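Local structure of D-threo-3-hydroxyaspartate dehydratase (3WQF) at the interface of chains A and B. The protein catalyses the pyridoxal 5'-phosphate- and divalent metal-dependent deamination of D-threo-3-hydroxyaspartate to oxaloacetate and ammonia, and also acts on D-serine. Numbering follows the deposited sequence. Chains: chain A/B, D-threo-3-hydroxyaspartate dehydratase.

The interface of chains A and B. Residues chain A 296, 361, 363-364, 367; chain B 290-291, 295, 329.
B:Arg295 runs alongside A:Asp296, and the two side chains lie roughly parallel. At its base, CB of B:Arg295 packs 3.8 Å from CA of A:Asp296. CG then passes 3.6 Å from the carboxylate oxygen OD2 of A:Asp296, and CD stays beside the same oxygen. NE makes the main polar contact, a salt bridge and hydrogen bond of 2.7 Å to A:Asp296 OD2. The bond is nearly straight (166° at H) and lies close to the guanidinium plane. At the tip, NH2 adds a weak bond to OD2 and comes near the A:His361 ring. One guanidinium face lies against CD1 of B:Trp290 in its own chain.

A:Asp296 OD2 also accepts a hydrogen bond from A:His361 ND1, at 2.9 Å. This donor lies in the imidazole plane. The two donors reach OD2 from opposite faces of the carboxylate. Held from both faces, the carboxylate is probably kept from turning, and the ND1 bond should help fix the imidazole. An alanine in place of B:Arg295 would probably leave the A:Asp296 carboxylate without its charged mate across the interface and the B:Trp290 face without its guanidinium cover.

The A:His361 and B:Trp290 rings meet edge-to-face, with planes 55° apart. CE1 of A:His361 is 3.5 Å from CZ2 of B:Trp290. With its CG set between the backbone N and the carbonyl carbon (chi1 59°), B:Trp290 also brings CH2 to 3.5 Å from CA of A:Ala364. CA of B:Gln329 packs on the indole face opposite B:Arg295. The B:Gln329 side chain stretches on, and its amide oxygen OE1 meets CB of A:Cys363. B:Met291 closes the patch, its SD 3.5 Å from CB of A:Ala367.

The enzyme is a monomer, so this two-fold pairing may belong to the crystal. A:His361 and A:Cys363 correspond to the metal-binding pair of DSD1 enzymes; this is the metal-free form. If the pairing does form, the contact may brace the metal site with residues of the second chain.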
# COMPACT_ATOMS: atom_id res chain seq x y z
N ASP A 296 -4.39 -4.95 0.36
CA ASP A 296 -5.29 -5.42 1.43
C ASP A 296 -6.36 -6.42 0.98
O ASP A 296 -7.10 -6.14 0.04
CB ASP A 296 -6.02 -4.23 2.02
CG ASP A 296 -6.70 -4.58 3.35
OD1 ASP A 296 -7.72 -5.29 3.40
OD2 ASP A 296 -6.16 -4.17 4.39
N HIS A 361 -10.50 -2.08 2.27
CA HIS A 361 -10.04 -1.35 3.43
C HIS A 361 -9.79 0.05 2.96
O HIS A 361 -8.84 0.32 2.23
CB HIS A 361 -8.70 -1.94 3.93
CG HIS A 361 -8.29 -1.49 5.31
ND1 HIS A 361 -7.27 -2.08 5.99
CD2 HIS A 361 -8.82 -0.51 6.17
CE1 HIS A 361 -7.13 -1.49 7.21
NE2 HIS A 361 -8.09 -0.54 7.32
N CYS A 363 -8.67 2.75 4.50
CA CYS A 363 -7.42 3.32 5.00
C CYS A 363 -6.26 2.88 4.07
O CYS A 363 -5.39 3.70 3.70
CB CYS A 363 -7.17 3.01 6.53
SG CYS A 363 -8.70 3.30 7.58
N ALA A 364 -6.28 1.61 3.67
CA ALA A 364 -5.19 1.08 2.87
C ALA A 364 -5.30 1.59 1.41
O ALA A 364 -4.28 1.95 0.80
CB ALA A 364 -5.16 -0.44 2.92
N ALA A 367 -4.33 5.30 0.97
CA ALA A 367 -2.88 5.59 1.03
C ALA A 367 -2.18 5.35 -0.29
O ALA A 367 -1.03 5.74 -0.44
CB ALA A 367 -2.19 4.80 2.17
N TRP B 290 1.36 -2.12 8.87
CA TRP B 290 1.20 -2.41 7.42
C TRP B 290 1.34 -1.19 6.55
O TRP B 290 1.57 -1.34 5.34
CB TRP B 290 -0.06 -3.22 7.04
CG TRP B 290 -1.32 -2.52 7.45
CD1 TRP B 290 -2.11 -2.77 8.58
CD2 TRP B 290 -1.97 -1.41 6.74
NE1 TRP B 290 -3.19 -1.90 8.63
CE2 TRP B 290 -3.15 -1.04 7.54
CE3 TRP B 290 -1.68 -0.69 5.58
CZ2 TRP B 290 -3.98 0.02 7.18
CZ3 TRP B 290 -2.53 0.36 5.23
CH2 TRP B 290 -3.65 0.70 6.01
N MET B 291 1.17 0.03 7.14
CA MET B 291 1.37 1.28 6.36
C MET B 291 2.82 1.34 5.85
O MET B 291 3.03 1.64 4.68
CB MET B 291 1.02 2.57 7.12
CG MET B 291 1.02 3.81 6.21
SD MET B 291 -0.17 3.80 4.82
CE MET B 291 -1.73 4.04 5.74
N ARG B 295 0.44 -4.18 2.88
CA ARG B 295 -0.40 -5.34 3.25
C ARG B 295 0.05 -6.62 2.54
O ARG B 295 -0.57 -7.70 2.69
CB ARG B 295 -1.87 -5.06 2.94
CG ARG B 295 -2.62 -4.31 4.03
CD ARG B 295 -2.73 -5.13 5.32
NE ARG B 295 -4.03 -4.90 5.97
CZ ARG B 295 -4.33 -5.19 7.22
NH1 ARG B 295 -3.44 -5.73 8.02
NH2 ARG B 295 -5.53 -4.90 7.67
N GLN B 329 -2.21 -0.58 11.47
CA GLN B 329 -1.80 0.47 10.52
C GLN B 329 -0.37 1.05 10.79
O GLN B 329 0.51 1.05 9.90
CB GLN B 329 -2.85 1.57 10.40
CG GLN B 329 -2.63 2.43 9.16
CD GLN B 329 -3.88 3.21 8.75
OE1 GLN B 329 -4.98 2.68 8.81
NE2 GLN B 329 -3.70 4.47 8.36